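Local coordinates for protein myroilysin (Myroides profundi, PDB 5CZW) that probably cleaves proteins as a zinc metalloendopeptidase of the astacin (M12A) family of metzincins, kept latent here by its propeptide through a cysteine switch, at residues V51-G56 with F79-S84; P87-T92 with E114-F119. The protein carries 1 engineered substitution. All blocks are in the same frame, centred on the assembly; numbering follows the deposited sequence.

Contact 1: V51-G56 with F79-S84; sequences VGLYGG and FNFVES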
# COMPACT_ATOMS: atom_id res chain seq x y z
N VAL A 51 -13.54 6.80 -5.23
CA VAL A 51 -13.05 5.60 -4.51
C VAL A 51 -14.21 4.66 -4.30
O VAL A 51 -15.26 5.11 -3.77
CB VAL A 51 -12.39 5.96 -3.15
CG1 VAL A 51 -11.81 4.70 -2.52
CG2 VAL A 51 -11.32 7.00 -3.36
N GLY A 52 -14.06 3.37 -4.59
CA GLY A 52 -15.08 2.50 -4.24
C GLY A 52 -14.50 1.42 -3.35
O GLY A 52 -13.37 0.98 -3.54
N LEU A 53 -15.30 1.01 -2.41
CA LEU A 53 -14.91 -0.05 -1.45
C LEU A 53 -15.68 -1.33 -1.77
O LEU A 53 -16.94 -1.43 -1.92
CB LEU A 53 -15.16 0.45 -0.01
CG LEU A 53 -14.50 1.78 0.44
CD1 LEU A 53 -14.78 2.13 1.91
CD2 LEU A 53 -12.98 1.77 0.15
N TYR A 54 -14.92 -2.40 -1.87
CA TYR A 54 -15.50 -3.65 -2.27
C TYR A 54 -15.35 -4.67 -1.17
O TYR A 54 -14.26 -5.12 -0.91
CB TYR A 54 -14.84 -4.14 -3.58
CG TYR A 54 -15.09 -3.26 -4.76
CD1 TYR A 54 -14.39 -2.08 -4.91
CD2 TYR A 54 -15.98 -3.62 -5.74
CE1 TYR A 54 -14.57 -1.25 -6.01
CE2 TYR A 54 -16.17 -2.79 -6.85
CZ TYR A 54 -15.47 -1.67 -7.00
OH TYR A 54 -15.71 -0.90 -8.09
N GLY A 55 -16.48 -5.05 -0.57
CA GLY A 55 -16.44 -5.95 0.60
C GLY A 55 -16.06 -5.22 1.87
O GLY A 55 -16.20 -3.96 1.92
N GLY A 56 -15.49 -5.94 2.83
CA GLY A 56 -15.20 -5.38 4.16
C GLY A 56 -16.47 -5.13 4.95
O GLY A 56 -17.59 -5.11 4.42
N PHE A 79 -10.93 12.70 -1.96
CA PHE A 79 -11.42 11.37 -2.29
C PHE A 79 -12.93 11.37 -2.06
O PHE A 79 -13.41 11.71 -0.97
CB PHE A 79 -10.83 10.37 -1.38
CG PHE A 79 -9.35 10.27 -1.51
CD1 PHE A 79 -8.83 9.83 -2.73
CD2 PHE A 79 -8.44 10.61 -0.50
CE1 PHE A 79 -7.48 9.69 -2.89
CE2 PHE A 79 -7.05 10.47 -0.67
CZ PHE A 79 -6.57 10.06 -1.89
N ASN A 80 -13.65 11.06 -3.12
CA ASN A 80 -15.10 10.95 -3.10
C ASN A 80 -15.44 9.49 -3.07
O ASN A 80 -15.25 8.79 -4.05
CB ASN A 80 -15.71 11.58 -4.39
CG ASN A 80 -17.26 11.58 -4.35
OD1 ASN A 80 -17.85 11.33 -3.27
ND2 ASN A 80 -17.91 11.84 -5.49
N PHE A 81 -15.96 9.00 -1.93
CA PHE A 81 -16.33 7.59 -1.77
C PHE A 81 -17.72 7.33 -2.32
O PHE A 81 -18.69 7.89 -1.78
CB PHE A 81 -16.24 7.16 -0.32
CG PHE A 81 -14.83 7.01 0.18
CD1 PHE A 81 -14.01 8.10 0.43
CD2 PHE A 81 -14.24 5.77 0.20
CE1 PHE A 81 -12.65 7.93 0.84
CE2 PHE A 81 -12.90 5.60 0.64
CZ PHE A 81 -12.14 6.68 0.97
N VAL A 82 -17.78 6.51 -3.36
CA VAL A 82 -18.99 6.28 -4.14
C VAL A 82 -19.40 4.79 -4.19
O VAL A 82 -18.61 3.89 -3.88
CB VAL A 82 -18.80 6.78 -5.56
CG1 VAL A 82 -18.25 8.17 -5.60
CG2 VAL A 82 -17.85 5.85 -6.25
N GLU A 83 -20.64 4.55 -4.62
CA GLU A 83 -21.20 3.25 -4.72
C GLU A 83 -21.83 3.02 -6.11
O GLU A 83 -22.66 2.09 -6.31
CB GLU A 83 -22.23 3.03 -3.58
CG GLU A 83 -21.59 3.19 -2.20
CD GLU A 83 -22.60 3.17 -1.05
OE1 GLU A 83 -23.65 2.49 -1.18
OE2 GLU A 83 -22.33 3.86 -0.03
N SER A 84 -21.44 3.84 -7.09
CA SER A 84 -21.89 3.72 -8.47
C SER A 84 -20.72 3.81 -9.47
O SER A 84 -19.66 4.29 -9.13
CB SER A 84 -22.85 4.88 -8.76
OG SER A 84 -22.09 6.11 -8.73
O HOH W 1 -17.72 2.57 -1.99
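Val51 and Phe81 pair as parallel strand neighbours, the axes of 51-54 and 79-81 running 44° apart and 5.8 Å from each other at their closest. Val51 is gripped on both its polar backbone atoms: its N donates to Asn80 O at 2.9 Å, and its O accepts from Val82 N in a straighter bond of 168°. Phe81 CA adds a CH···O contact to the same carbonyl oxygen. Beyond this bridge the strands separate, and a water spans the gap, accepting from Leu53 N and donating to Val82 O. This pairing joins strand 78-81, outermost on its side of the mixed sheet, to strand 48-54, whose other edge is bonded to strand 89-92, as in the N-terminal subdomain of metzincins. Val51 and Phe81 lie side by side on one face, pointing the same way. Val51 CB sits over the ring face in a CH-pi contact, 3.9 Å from the centroid, while CG1, anti to the backbone N (chi1 -175°), presses on Phe81 CE2 at 3.5 Å. The other branch, CG2, stands beside the backbone N and reaches back to Phe79 CD1 at 3.8 Å. Leu53 CD2 meets the Phe81 ring at its edge, in plane, 3.9 Å from CE2. Phe79 in turn packs edge-to-face with Phe139 of helix 128-143, and Gln69 touches Phe81.

Contact 2: P87-T92 with E114-F119; sequences PQIRVT and EETMNF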
# COMPACT_ATOMS: atom_id res chain seq x y z
N PRO A 87 -15.29 3.33 -10.10
CA PRO A 87 -14.53 4.27 -9.34
C PRO A 87 -13.09 4.24 -9.85
O PRO A 87 -12.60 3.22 -10.36
CB PRO A 87 -14.61 3.69 -7.92
CG PRO A 87 -15.81 2.82 -7.93
CD PRO A 87 -15.82 2.22 -9.29
N GLN A 88 -12.40 5.33 -9.65
CA GLN A 88 -11.03 5.44 -10.12
C GLN A 88 -10.04 4.63 -9.28
O GLN A 88 -9.09 4.00 -9.80
CB GLN A 88 -10.59 6.89 -10.16
CG GLN A 88 -11.21 7.70 -11.26
CD GLN A 88 -11.09 9.18 -11.12
OE1 GLN A 88 -11.38 9.75 -10.09
NE2 GLN A 88 -10.63 9.81 -12.18
N ILE A 89 -10.30 4.63 -7.96
CA ILE A 89 -9.58 3.79 -6.97
C ILE A 89 -10.58 2.79 -6.51
O ILE A 89 -11.70 3.10 -6.11
CB ILE A 89 -9.04 4.62 -5.81
CG1 ILE A 89 -7.94 5.56 -6.37
CG2 ILE A 89 -8.48 3.73 -4.69
CD1 ILE A 89 -7.47 6.58 -5.39
N ARG A 90 -10.16 1.53 -6.59
CA ARG A 90 -11.04 0.37 -6.27
C ARG A 90 -10.36 -0.51 -5.21
O ARG A 90 -9.28 -1.08 -5.44
CB ARG A 90 -11.42 -0.47 -7.49
CG ARG A 90 -12.14 0.41 -8.54
CD ARG A 90 -12.50 -0.36 -9.83
NE ARG A 90 -11.35 -0.78 -10.55
CZ ARG A 90 -10.67 -0.05 -11.40
NH1 ARG A 90 -11.00 1.16 -11.59
NH2 ARG A 90 -9.59 -0.56 -12.01
N VAL A 91 -10.91 -0.42 -4.01
CA VAL A 91 -10.28 -0.99 -2.79
C VAL A 91 -10.97 -2.33 -2.36
O VAL A 91 -12.23 -2.43 -2.18
CB VAL A 91 -10.50 -0.03 -1.60
CG1 VAL A 91 -9.80 -0.66 -0.38
CG2 VAL A 91 -10.03 1.36 -1.94
N THR A 92 -10.18 -3.37 -2.31
CA THR A 92 -10.61 -4.62 -1.71
C THR A 92 -10.00 -4.90 -0.36
O THR A 92 -9.07 -4.22 0.04
CB THR A 92 -10.32 -5.78 -2.66
OG1 THR A 92 -8.97 -5.71 -3.07
CG2 THR A 92 -11.27 -5.71 -3.91
N GLU A 114 -10.80 -5.25 -11.79
CA GLU A 114 -9.73 -5.61 -10.88
C GLU A 114 -9.59 -4.47 -9.89
O GLU A 114 -9.97 -3.31 -10.16
CB GLU A 114 -8.40 -5.71 -11.65
CG GLU A 114 -8.29 -6.89 -12.59
CD GLU A 114 -6.94 -7.03 -13.27
OE1 GLU A 114 -5.93 -6.33 -12.93
OE2 GLU A 114 -6.92 -7.89 -14.20
N GLU A 115 -8.99 -4.78 -8.77
CA GLU A 115 -8.77 -3.75 -7.78
C GLU A 115 -7.55 -2.94 -8.02
O GLU A 115 -6.59 -3.36 -8.70
CB GLU A 115 -8.64 -4.41 -6.41
CG GLU A 115 -7.30 -5.08 -6.10
CD GLU A 115 -7.10 -6.45 -6.68
OE1 GLU A 115 -7.86 -6.83 -7.62
OE2 GLU A 115 -6.17 -7.13 -6.22
N THR A 116 -7.55 -1.69 -7.47
CA THR A 116 -6.38 -0.86 -7.56
C THR A 116 -5.61 -0.74 -6.18
O THR A 116 -4.49 -0.19 -6.13
CB THR A 116 -6.64 0.57 -8.05
OG1 THR A 116 -7.26 1.32 -6.98
CG2 THR A 116 -7.47 0.53 -9.30
N MET A 117 -6.29 -1.20 -5.13
CA MET A 117 -5.75 -1.15 -3.77
C MET A 117 -6.33 -2.34 -2.98
O MET A 117 -7.48 -2.74 -3.20
CB MET A 117 -6.24 0.14 -3.10
CG MET A 117 -5.69 0.37 -1.69
SD MET A 117 -6.22 1.95 -0.94
CE MET A 117 -5.53 3.17 -2.05
N ASN A 118 -5.57 -2.89 -2.02
CA ASN A 118 -6.07 -3.97 -1.15
C ASN A 118 -5.54 -3.70 0.28
O ASN A 118 -4.44 -3.31 0.47
CB ASN A 118 -5.58 -5.31 -1.61
CG ASN A 118 -6.24 -6.46 -0.89
OD1 ASN A 118 -7.47 -6.64 -1.02
ND2 ASN A 118 -5.51 -7.19 -0.02
N PHE A 119 -6.41 -4.00 1.24
CA PHE A 119 -6.02 -4.05 2.64
C PHE A 119 -6.16 -5.53 3.05
O PHE A 119 -7.25 -6.08 3.04
CB PHE A 119 -6.96 -3.18 3.39
CG PHE A 119 -6.70 -1.73 3.17
CD1 PHE A 119 -5.49 -1.18 3.57
CD2 PHE A 119 -7.55 -0.98 2.44
CE1 PHE A 119 -5.26 0.17 3.31
CE2 PHE A 119 -7.36 0.35 2.15
CZ PHE A 119 -6.19 0.93 2.59
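Ile89 meets Thr116 and Met117 through one branch: its CG2 lies 3.5 Å from Thr116 OG1 and also touches Met117 CE. Arg90 holds the incoming chain with backbone and side chain together. Its N donates to Thr116 OG1, and its O accepts from both Thr116 N, on a lone pair at 2.7 Å, and Met117 N, at 3.0 Å and tilted from the carbonyl plane. The bend at chi3 (-66°) brings NE to Glu114 O (2.9 Å, 165°); NH1 bonds to Pro87 O, and both acceptors lie in the guanidinium plane. Thr116 CG2 lies over one face, toward the NH2 side. A methionine in its place would probably leave the Glu114 and Pro87 carbonyls without these donors and the chain at Glu114 less firmly fixed. Val91 runs beside Met117, CG2 to SD 4.0 Å, while its CG1 abuts the edge of the Phe119 ring at CD2, 3.6 Å away. Thr92 N bonds to Met117 O and Thr92 O to Phe119 N; on the face shared with Asn118, Thr92 OG1 donates to Asn118 OD1 at 2.7 Å, an oxygen that also accepts from Thr94 N. Met117 and Phe119 lean on helix 128-143, which carries the zinc ligands His137 and His141. A sheet packed on the HExxH helix is the zincin arrangement, and His147 as third histidine ligand is the metzincin mark.

From the N terminus, strand 48-54 comes first; the chain then passes through helix 58-63 and returns as strand 78-81, so contact 1 closes a connection with 22 residues between its segments. Only after this does the chain enter 87-92, and contact 2 closes a second excursion, 21 residues long and containing strand 100-101, when 114-119 arrives. The two closures are therefore in series, neither nested nor crossed. They meet side by side in the sheet: strand 48-54 of contact 1 is the neighbour of strand 89-92 of contact 2, with Gly52 N close to Ile89 O and Tyr54 N close to Val91 O, probable hydrogen bonds. With those bonds in the middle, the two contacts line up four parallel strands, 78-81, 48-54, 89-92 and 117-118.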